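Local coordinates for protein PduO-type ATP--cob(I)alamin adenosyltransferase (Sulfolobus tokodaii, PDB 1WOZ) that probably transfers the adenosyl group of ATP to the cobalt of a reduced corrinoid, working as a trimer of helical bundles, at residues G29-L34 with V59-I64; S36-A41 with E55-E60; R122-N127 with V144-L149. One frame throughout, in Å; residues are numbered along the deposited sequence.

Contact 1 (G29-L34 with V59-I64). With POG ((20S)-2,5,8,11,14,17-hexamethyl-3,6,9,12,15,18-hexaoxahenicosane-1,20-diol), chain B.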
loop_
_atom_site.group_PDB
_atom_site.type_symbol
_atom_site.label_atom_id
_atom_site.label_comp_id
_atom_site.label_asym_id
_atom_site.label_seq_id
_atom_site.Cartn_x
_atom_site.Cartn_y
_atom_site.Cartn_z
ATOM N N GLY A 29 11.881 -7.725 0.141
ATOM C CA GLY A 29 10.922 -6.890 0.861
ATOM C C GLY A 29 9.689 -6.621 -0.000
ATOM O O GLY A 29 8.544 -6.657 0.495
ATOM N N ASP A 30 9.902 -6.344 -1.288
ATOM C CA ASP A 30 8.770 -6.093 -2.196
ATOM C C ASP A 30 7.897 -7.348 -2.342
ATOM O O ASP A 30 6.668 -7.259 -2.379
ATOM C CB ASP A 30 9.262 -5.649 -3.583
ATOM C CG ASP A 30 9.887 -4.275 -3.559
ATOM O OD1 ASP A 30 9.682 -3.535 -2.574
ATOM O OD2 ASP A 30 10.583 -3.923 -4.529
ATOM N N LEU A 31 8.534 -8.517 -2.398
ATOM C CA LEU A 31 7.794 -9.767 -2.512
ATOM C C LEU A 31 6.919 -9.964 -1.284
ATOM O O LEU A 31 5.779 -10.402 -1.390
ATOM C CB LEU A 31 8.756 -10.956 -2.672
ATOM C CG LEU A 31 9.388 -10.944 -4.064
ATOM C CD1 LEU A 31 10.546 -11.924 -4.101
ATOM C CD2 LEU A 31 8.336 -11.296 -5.128
ATOM N N ASP A 32 7.462 -9.647 -0.112
ATOM C CA ASP A 32 6.698 -9.780 1.135
ATOM C C ASP A 32 5.496 -8.805 1.144
ATOM O O ASP A 32 4.384 -9.169 1.549
ATOM C CB ASP A 32 7.626 -9.521 2.337
ATOM C CG ASP A 32 6.889 -9.549 3.677
ATOM O OD1 ASP A 32 6.039 -10.431 3.894
ATOM O OD2 ASP A 32 7.176 -8.687 4.526
ATOM N N GLU A 33 5.719 -7.568 0.704
ATOM C CA GLU A 33 4.622 -6.604 0.669
ATOM C C GLU A 33 3.525 -7.137 -0.260
ATOM O O GLU A 33 2.343 -7.132 0.078
ATOM C CB GLU A 33 5.127 -5.222 0.207
ATOM C CG GLU A 33 4.007 -4.169 0.244
ATOM C CD GLU A 33 4.452 -2.753 -0.127
ATOM O OE1 GLU A 33 5.658 -2.515 -0.311
ATOM O OE2 GLU A 33 3.576 -1.862 -0.218
ATOM N N LEU A 34 3.907 -7.610 -1.441
ATOM C CA LEU A 34 2.912 -8.179 -2.355
ATOM C C LEU A 34 2.206 -9.385 -1.701
ATOM O O LEU A 34 0.977 -9.503 -1.732
ATOM C CB LEU A 34 3.587 -8.616 -3.667
ATOM C CG LEU A 34 2.725 -9.467 -4.626
ATOM C CD1 LEU A 34 1.480 -8.682 -5.078
ATOM C CD2 LEU A 34 3.562 -9.845 -5.869
ATOM N N VAL A 59 2.565 -19.306 -1.707
ATOM C CA VAL A 59 3.614 -20.303 -1.525
ATOM C C VAL A 59 4.690 -20.055 -2.593
ATOM O O VAL A 59 5.893 -20.047 -2.287
ATOM C CB VAL A 59 3.039 -21.724 -1.697
ATOM C CG1 VAL A 59 4.185 -22.744 -1.799
ATOM C CG2 VAL A 59 2.095 -22.043 -0.523
ATOM N N GLU A 60 4.259 -19.842 -3.840
ATOM C CA GLU A 60 5.207 -19.623 -4.936
ATOM C C GLU A 60 6.006 -18.333 -4.796
ATOM O O GLU A 60 7.143 -18.256 -5.288
ATOM C CB GLU A 60 4.494 -19.740 -6.303
ATOM C CG GLU A 60 3.877 -21.135 -6.468
ATOM C CD GLU A 60 3.160 -21.390 -7.795
ATOM O OE1 GLU A 60 2.898 -20.448 -8.584
ATOM O OE2 GLU A 60 2.852 -22.569 -8.036
ATOM N N LEU A 61 5.451 -17.330 -4.110
ATOM C CA LEU A 61 6.226 -16.110 -3.875
ATOM C C LEU A 61 7.367 -16.477 -2.912
ATOM O O LEU A 61 8.468 -15.920 -2.995
ATOM C CB LEU A 61 5.365 -14.978 -3.270
ATOM C CG LEU A 61 4.345 -14.396 -4.267
ATOM C CD1 LEU A 61 3.632 -13.206 -3.646
ATOM C CD2 LEU A 61 5.066 -13.944 -5.554
ATOM N N PHE A 62 7.114 -17.399 -1.982
ATOM C CA PHE A 62 8.208 -17.814 -1.087
ATOM C C PHE A 62 9.230 -18.594 -1.919
ATOM O O PHE A 62 10.432 -18.480 -1.705
ATOM C CB PHE A 62 7.701 -18.690 0.068
ATOM C CG PHE A 62 7.253 -17.900 1.266
ATOM C CD1 PHE A 62 5.940 -17.468 1.387
ATOM C CD2 PHE A 62 8.170 -17.544 2.260
ATOM C CE1 PHE A 62 5.540 -16.685 2.482
ATOM C CE2 PHE A 62 7.770 -16.765 3.354
ATOM C CZ PHE A 62 6.446 -16.339 3.453
ATOM N N GLU A 63 8.763 -19.393 -2.878
ATOM C CA GLU A 63 9.712 -20.120 -3.718
ATOM C C GLU A 63 10.545 -19.152 -4.559
ATOM O O GLU A 63 11.754 -19.363 -4.779
ATOM C CB GLU A 63 8.970 -21.120 -4.607
ATOM C CG GLU A 63 8.331 -22.234 -3.789
ATOM C CD GLU A 63 7.723 -23.345 -4.634
ATOM O OE1 GLU A 63 7.645 -24.477 -4.128
ATOM O OE2 GLU A 63 7.303 -23.096 -5.782
ATOM N N ILE A 64 9.909 -18.078 -5.021
ATOM C CA ILE A 64 10.615 -17.065 -5.800
ATOM C C ILE A 64 11.683 -16.438 -4.915
ATOM O O ILE A 64 12.812 -16.190 -5.357
ATOM C CB ILE A 64 9.626 -15.956 -6.318
ATOM C CG1 ILE A 64 8.773 -16.538 -7.439
ATOM C CG2 ILE A 64 10.393 -14.687 -6.700
ATOM C CD1 ILE A 64 7.736 -15.582 -8.011
HETATM O OH POG B . 8.835 -13.052 2.204
HETATM C C2 POG B . 8.975 -13.233 0.792
HETATM C C1 POG B . 7.730 -13.725 0.149
HETATM C C3 POG B . 10.049 -14.181 0.576
HETATM O O2 POG B . 11.087 -14.006 1.545
HETATM C C5 POG B . 11.779 -15.255 1.734
#

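Contact 2 (S36-A41 with E55-E60)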
loop_
_atom_site.group_PDB
_atom_site.type_symbol
_atom_site.label_atom_id
_atom_site.label_comp_id
_atom_site.label_asym_id
_atom_site.label_seq_id
_atom_site.Cartn_x
_atom_site.Cartn_y
_atom_site.Cartn_z
ATOM N N SER A 36 1.709 -10.003 1.371
ATOM C CA SER A 36 0.820 -9.563 2.441
ATOM C C SER A 36 -0.477 -9.006 1.859
ATOM O O SER A 36 -1.562 -9.293 2.383
ATOM C CB SER A 36 1.529 -8.537 3.332
ATOM O OG SER A 36 2.683 -9.140 3.939
ATOM N N PHE A 37 -0.395 -8.219 0.780
ATOM C CA PHE A 37 -1.650 -7.751 0.158
ATOM C C PHE A 37 -2.460 -8.957 -0.364
ATOM O O PHE A 37 -3.700 -8.971 -0.303
ATOM C CB PHE A 37 -1.371 -6.759 -0.989
ATOM C CG PHE A 37 -1.197 -5.322 -0.522
ATOM C CD1 PHE A 37 -2.303 -4.545 -0.187
ATOM C CD2 PHE A 37 0.078 -4.778 -0.359
ATOM C CE1 PHE A 37 -2.145 -3.235 0.313
ATOM C CE2 PHE A 37 0.263 -3.477 0.144
ATOM C CZ PHE A 37 -0.853 -2.696 0.486
ATOM N N ILE A 38 -1.775 -9.970 -0.886
ATOM C CA ILE A 38 -2.506 -11.146 -1.362
ATOM C C ILE A 38 -3.221 -11.815 -0.178
ATOM O O ILE A 38 -4.374 -12.228 -0.294
ATOM C CB ILE A 38 -1.571 -12.162 -2.055
ATOM C CG1 ILE A 38 -1.207 -11.638 -3.449
ATOM C CG2 ILE A 38 -2.284 -13.518 -2.218
ATOM C CD1 ILE A 38 -0.041 -12.374 -4.133
ATOM N N GLY A 39 -2.532 -11.901 0.965
ATOM C CA GLY A 39 -3.130 -12.487 2.150
ATOM C C GLY A 39 -4.368 -11.684 2.522
ATOM O O GLY A 39 -5.385 -12.264 2.919
ATOM N N PHE A 40 -4.294 -10.353 2.391
ATOM C CA PHE A 40 -5.444 -9.485 2.712
ATOM C C PHE A 40 -6.586 -9.742 1.706
ATOM O O PHE A 40 -7.748 -9.899 2.090
ATOM C CB PHE A 40 -4.998 -7.999 2.710
ATOM C CG PHE A 40 -6.110 -7.009 3.015
ATOM C CD1 PHE A 40 -6.336 -5.921 2.174
ATOM C CD2 PHE A 40 -6.910 -7.151 4.148
ATOM C CE1 PHE A 40 -7.341 -4.980 2.452
ATOM C CE2 PHE A 40 -7.922 -6.214 4.437
ATOM C CZ PHE A 40 -8.132 -5.132 3.587
ATOM N N ALA A 41 -6.266 -9.837 0.420
ATOM C CA ALA A 41 -7.310 -10.115 -0.590
ATOM C C ALA A 41 -8.017 -11.454 -0.279
ATOM O O ALA A 41 -9.258 -11.566 -0.361
ATOM C CB ALA A 41 -6.702 -10.191 -1.946
ATOM N N GLU A 55 -3.790 -18.711 -2.604
ATOM C CA GLU A 55 -2.956 -19.372 -1.600
ATOM C C GLU A 55 -1.765 -20.048 -2.268
ATOM O O GLU A 55 -0.676 -20.059 -1.701
ATOM C CB GLU A 55 -3.779 -20.363 -0.759
ATOM C CG GLU A 55 -4.590 -19.626 0.314
ATOM C CD GLU A 55 -5.719 -20.442 0.908
ATOM O OE1 GLU A 55 -5.967 -21.559 0.416
ATOM O OE2 GLU A 55 -6.371 -19.952 1.863
ATOM N N ARG A 56 -1.956 -20.586 -3.474
ATOM C CA ARG A 56 -0.843 -21.208 -4.204
ATOM C C ARG A 56 0.176 -20.134 -4.606
ATOM O O ARG A 56 1.398 -20.356 -4.544
ATOM C CB ARG A 56 -1.345 -21.956 -5.450
ATOM C CG ARG A 56 -0.226 -22.323 -6.438
ATOM C CD ARG A 56 -0.722 -23.351 -7.452
ATOM N NE ARG A 56 0.284 -23.641 -8.468
ATOM C CZ ARG A 56 0.125 -24.565 -9.412
ATOM N NH1 ARG A 56 -1.000 -25.274 -9.454
ATOM N NH2 ARG A 56 1.086 -24.789 -10.293
ATOM N N VAL A 57 -0.314 -18.977 -5.040
ATOM C CA VAL A 57 0.589 -17.887 -5.383
ATOM C C VAL A 57 1.470 -17.491 -4.170
ATOM O O VAL A 57 2.656 -17.239 -4.323
ATOM C CB VAL A 57 -0.187 -16.607 -5.851
ATOM C CG1 VAL A 57 0.791 -15.431 -6.007
ATOM C CG2 VAL A 57 -0.880 -16.877 -7.206
ATOM N N GLN A 58 0.892 -17.418 -2.976
ATOM C CA GLN A 58 1.686 -17.042 -1.799
ATOM C C GLN A 58 2.849 -18.023 -1.562
ATOM O O GLN A 58 3.973 -17.627 -1.252
ATOM C CB GLN A 58 0.818 -17.003 -0.555
ATOM C CG GLN A 58 -0.301 -15.982 -0.589
ATOM C CD GLN A 58 -0.887 -15.830 0.786
ATOM O OE1 GLN A 58 -1.593 -16.704 1.262
ATOM N NE2 GLN A 58 -0.554 -14.729 1.454
ATOM N N VAL A 59 2.565 -19.306 -1.707
ATOM C CA VAL A 59 3.614 -20.303 -1.525
ATOM C C VAL A 59 4.690 -20.055 -2.593
ATOM O O VAL A 59 5.893 -20.047 -2.287
ATOM C CB VAL A 59 3.039 -21.724 -1.697
ATOM C CG1 VAL A 59 4.185 -22.744 -1.799
ATOM C CG2 VAL A 59 2.095 -22.043 -0.523
ATOM N N GLU A 60 4.259 -19.842 -3.840
ATOM C CA GLU A 60 5.207 -19.623 -4.936
ATOM C C GLU A 60 6.006 -18.333 -4.796
ATOM O O GLU A 60 7.143 -18.256 -5.288
ATOM C CB GLU A 60 4.494 -19.740 -6.303
ATOM C CG GLU A 60 3.877 -21.135 -6.468
ATOM C CD GLU A 60 3.160 -21.390 -7.795
ATOM O OE1 GLU A 60 2.898 -20.448 -8.584
ATOM O OE2 GLU A 60 2.852 -22.569 -8.036
#

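Contact 3 (R122-N127 with V144-L149)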
loop_
_atom_site.group_PDB
_atom_site.type_symbol
_atom_site.label_atom_id
_atom_site.label_comp_id
_atom_site.label_asym_id
_atom_site.label_seq_id
_atom_site.Cartn_x
_atom_site.Cartn_y
_atom_site.Cartn_z
ATOM N N ARG A 122 2.356 -5.048 -9.967
ATOM C CA ARG A 122 2.979 -4.305 -11.054
ATOM C C ARG A 122 4.142 -3.454 -10.540
ATOM O O ARG A 122 5.165 -3.317 -11.234
ATOM C CB ARG A 122 1.922 -3.464 -11.804
ATOM C CG ARG A 122 1.072 -4.357 -12.734
ATOM C CD ARG A 122 -0.027 -3.600 -13.495
ATOM N NE ARG A 122 0.453 -2.524 -14.371
ATOM C CZ ARG A 122 0.793 -2.647 -15.659
ATOM N NH1 ARG A 122 0.728 -3.815 -16.280
ATOM N NH2 ARG A 122 1.160 -1.571 -16.351
ATOM N N ARG A 123 4.041 -2.943 -9.307
ATOM C CA ARG A 123 5.142 -2.160 -8.749
ATOM C C ARG A 123 6.344 -3.091 -8.491
ATOM O O ARG A 123 7.503 -2.724 -8.769
ATOM C CB ARG A 123 4.715 -1.426 -7.458
ATOM C CG ARG A 123 5.902 -1.062 -6.519
ATOM C CD ARG A 123 5.605 0.126 -5.601
ATOM N NE ARG A 123 4.393 -0.019 -4.785
ATOM C CZ ARG A 123 4.349 -0.605 -3.593
ATOM N NH1 ARG A 123 5.462 -1.119 -3.078
ATOM N NH2 ARG A 123 3.209 -0.627 -2.892
ATOM N N VAL A 124 6.077 -4.293 -7.982
ATOM C CA VAL A 124 7.144 -5.267 -7.738
ATOM C C VAL A 124 7.768 -5.674 -9.084
ATOM O O VAL A 124 8.993 -5.813 -9.191
ATOM C CB VAL A 124 6.611 -6.542 -7.013
ATOM C CG1 VAL A 124 7.784 -7.550 -6.763
ATOM C CG2 VAL A 124 5.957 -6.140 -5.680
ATOM N N GLU A 125 6.934 -5.847 -10.108
ATOM C CA GLU A 125 7.442 -6.205 -11.446
ATOM C C GLU A 125 8.414 -5.133 -11.970
ATOM O O GLU A 125 9.512 -5.462 -12.450
ATOM C CB GLU A 125 6.287 -6.376 -12.445
ATOM C CG GLU A 125 6.793 -6.711 -13.863
ATOM C CD GLU A 125 5.702 -6.725 -14.917
ATOM O OE1 GLU A 125 4.518 -6.470 -14.585
ATOM O OE2 GLU A 125 6.034 -7.000 -16.093
ATOM N N ARG A 126 8.021 -3.856 -11.885
ATOM C CA ARG A 126 8.904 -2.767 -12.322
ATOM C C ARG A 126 10.191 -2.741 -11.503
ATOM O O ARG A 126 11.279 -2.585 -12.058
ATOM C CB ARG A 126 8.225 -1.391 -12.208
ATOM C CG ARG A 126 7.074 -1.126 -13.196
ATOM C CD ARG A 126 6.686 0.361 -13.142
ATOM N NE ARG A 126 6.424 0.842 -11.778
ATOM C CZ ARG A 126 5.295 0.620 -11.087
ATOM N NH1 ARG A 126 4.297 -0.078 -11.612
ATOM N NH2 ARG A 126 5.158 1.116 -9.864
ATOM N N ASN A 127 10.083 -2.857 -10.182
ATOM C CA ASN A 127 11.285 -2.875 -9.346
ATOM C C ASN A 127 12.194 -4.061 -9.723
ATOM O O ASN A 127 13.418 -3.926 -9.763
ATOM C CB ASN A 127 10.914 -2.952 -7.857
ATOM C CG ASN A 127 10.187 -1.707 -7.372
ATOM O OD1 ASN A 127 10.092 -0.712 -8.093
ATOM N ND2 ASN A 127 9.674 -1.757 -6.147
ATOM N N VAL A 144 8.748 -12.763 -15.505
ATOM C CA VAL A 144 7.620 -13.265 -16.286
ATOM C C VAL A 144 6.473 -13.699 -15.368
ATOM O O VAL A 144 5.291 -13.405 -15.645
ATOM C CB VAL A 144 8.015 -14.462 -17.165
ATOM C CG1 VAL A 144 6.818 -14.902 -18.015
ATOM C CG2 VAL A 144 9.198 -14.057 -18.064
ATOM N N TYR A 145 6.815 -14.374 -14.271
ATOM C CA TYR A 145 5.801 -14.834 -13.329
ATOM C C TYR A 145 5.014 -13.617 -12.795
ATOM O O TYR A 145 3.771 -13.618 -12.790
ATOM C CB TYR A 145 6.456 -15.579 -12.151
ATOM C CG TYR A 145 5.474 -16.181 -11.170
ATOM C CD1 TYR A 145 5.061 -17.509 -11.286
ATOM C CD2 TYR A 145 4.944 -15.417 -10.127
ATOM C CE1 TYR A 145 4.154 -18.059 -10.394
ATOM C CE2 TYR A 145 4.037 -15.957 -9.228
ATOM C CZ TYR A 145 3.644 -17.270 -9.359
ATOM O OH TYR A 145 2.749 -17.814 -8.473
ATOM N N LEU A 146 5.748 -12.594 -12.368
ATOM C CA LEU A 146 5.145 -11.378 -11.821
ATOM C C LEU A 146 4.228 -10.696 -12.841
ATOM O O LEU A 146 3.155 -10.207 -12.478
ATOM C CB LEU A 146 6.244 -10.421 -11.355
ATOM C CG LEU A 146 6.978 -10.866 -10.071
ATOM C CD1 LEU A 146 8.135 -9.925 -9.825
ATOM C CD2 LEU A 146 6.005 -10.887 -8.847
ATOM N N ASN A 147 4.649 -10.672 -14.106
ATOM C CA ASN A 147 3.847 -10.076 -15.181
ATOM C C ASN A 147 2.534 -10.842 -15.356
ATOM O O ASN A 147 1.457 -10.230 -15.455
ATOM C CB ASN A 147 4.669 -10.048 -16.483
ATOM C CG ASN A 147 3.886 -9.480 -17.687
ATOM O OD1 ASN A 147 3.202 -10.214 -18.396
ATOM N ND2 ASN A 147 3.999 -8.174 -17.911
ATOM N N ARG A 148 2.600 -12.171 -15.371
ATOM C CA ARG A 148 1.402 -13.003 -15.532
ATOM C C ARG A 148 0.497 -12.896 -14.319
ATOM O O ARG A 148 -0.723 -13.021 -14.432
ATOM C CB ARG A 148 1.761 -14.487 -15.671
ATOM C CG ARG A 148 2.162 -15.003 -17.056
ATOM C CD ARG A 148 2.326 -13.958 -18.121
ATOM N NE ARG A 148 2.908 -14.574 -19.315
ATOM C CZ ARG A 148 3.791 -13.981 -20.102
ATOM N NH1 ARG A 148 4.187 -12.755 -19.838
ATOM N NH2 ARG A 148 4.313 -14.634 -21.130
ATOM N N LEU A 149 1.101 -12.719 -13.143
ATOM C CA LEU A 149 0.298 -12.621 -11.935
ATOM C C LEU A 149 -0.623 -11.409 -11.965
ATOM O O LEU A 149 -1.782 -11.499 -11.553
ATOM C CB LEU A 149 1.206 -12.556 -10.702
ATOM C CG LEU A 149 0.521 -12.314 -9.357
ATOM C CD1 LEU A 149 -0.467 -13.401 -9.058
ATOM C CD2 LEU A 149 1.618 -12.283 -8.261
HETATM O O HOH W 1 2.845 -7.473 -12.718
#

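Contact 1 (G29-L34 with V59-I64)
Leu61 sends its CD1 methyl between the helices toward Leu34 and meets CG and CD2 of that residue, each at 4.0 Å. The two leucine side chains cross at about a right angle. The other methyl, CD2, lies 4.2 Å from CD2 of Leu31. A bound propylene glycol oligomer (POG) comes near the Leu61 carbonyl, with POG C1 3.9 Å from Leu61 O, off to the side of the C=O bond. Phe62 points its CB away from helix 23-44, yet its ring reaches the ligand. POG C1 sits 4.1 Å above the ring plane, over the centre of the Phe62 ring. The POG hydroxyl OH is 3.7 Å from CB of Asp32 on the first helix. Arg118 of the second subunit forms a salt bridge with Asp32 OD1. Tyr171 of the same subunit meets the Phe62 ring. Ile64 has CG2 anti to its backbone N, and this branch touches Leu31 CD1 at 3.8 Å. No hydrogen bond links the two segments, whose axes run antiparallel at 179°. The chemistry implies two sides: a buried aliphatic seam, and beside it a pocket at a subunit interface that here accepts a polyether with methyl branches.

Contact 2 (S36-A41 with E55-E60)
Ile38 and Gln58 face each other where the two helices pass, their CA atoms 7.2 Å apart. The helix axes approach to 9.9 Å and run nearly antiparallel, at 164°. No hydrogen bond joins the two segments, so side-chain packing carries the contact. Ile38 uses two branches. Its CG2, anti to the backbone N, rests on the aliphatic part of Gln58, 3.6 Å from Gln58 CG. The two side chains lie alongside, pointing opposite ways. The other branch extends to CD1 and crosses Val57 at about a right angle, with CD1 3.7 Å from Val57 CG1. Leu54 and Leu61 also pack on Ile38.

The segments belong to helix 23-44 and helix 48-69. These form a helical hairpin with a short turn, part of the five-helix bundle expected for PduO-type adenosyltransferases. Gln58 carries its amide across to the backbone of the partner helix. Its NE2 lies 3.5 Å from Gly39 CA. Gly39 N is equally near but is also a donor, and the two do not bond. A CB on Gly39 would lie only 3.3 Å from Gln58 NE2, so a side chain here would probably crowd the amide. NE2 instead donates to Asn35 O, one turn before Gly39, and to Pro105 O of the second subunit. Two carbonyls thus grip one amide nitrogen and tie the hairpin to the neighbouring chain.

On the side of helix 48-69 turned to helix 79-96, Arg56 makes a salt bridge with Glu60 one turn on. NE donates to Glu60 OE2 at 2.8 Å, with an N-H...O angle of 162°. The acceptor lies close to the guanidinium plane, whereas NE approaches from above the carboxylate plane. Trp84 of helix 79-96 adds a cation-pi contact to Arg56.

Contact 3 (R122-N127 with V144-L149)
Glu125 and Asn147 bridge two antiparallel neighbours of the helical bundle, helix 109-134 and helix 140-163. Asn147 ND2 donates to Glu125 OE2 at 3.0 Å, with an N-H...O angle of 162°. The bond meets OE2 on the syn side, somewhat off the carboxylate plane, and close to the amide plane. The carboxylate and amide planes stand almost perpendicular, at 86°. A water donates to the other oxygen, Glu125 OE1, at 2.7 Å. The same water donates to Leu146 O, making a second link across the helices. Deeper in the bundle, Leu146 CD1 packs on Val124 CG1 at 3.9 Å. It also lies against CA of Glu125.

Glu125 reaches across because CG is anti to its backbone N (chi1 178°) and the chain stays extended. Lys20 of the third subunit forms a salt bridge with OE2, so the carboxylate also serves the trimer interface. With Glu125 cut back to an alanine, the lysine would probably lose this counter-charge, the water an anchor and Asn147 a bond. Asn147 is also held from its own helix. Arg148 NH1 donates to Asn147 OD1 at 3.1 Å from above the carbonyl plane, while Val144 CG1 covers one face of the Arg148 guanidinium.

Overall arrangement
Contacts 1 and 2 are successive parts of one helix pair, 23-44 with 48-69, and their centres are 8 Å apart. Leu61 CD1 and Ile38 CD1 pack at 3.8 Å and join them. Contact 3 pairs the helices that cover this hairpin, with its centre 11 Å from that of contact 1. Two probable hydrogen bonds connect them: Glu60 OE1 to Tyr145 OH at 2.6 Å, and Asp30 OD2 to Asn127 ND2 at 2.9 Å. Val57 CG1 meets Leu149 CD1 between contacts 2 and 3. Contact 1 lines the POG pocket. The side chains of Gln58 and Val124 stay about 8 and 9 Å from a bound POG.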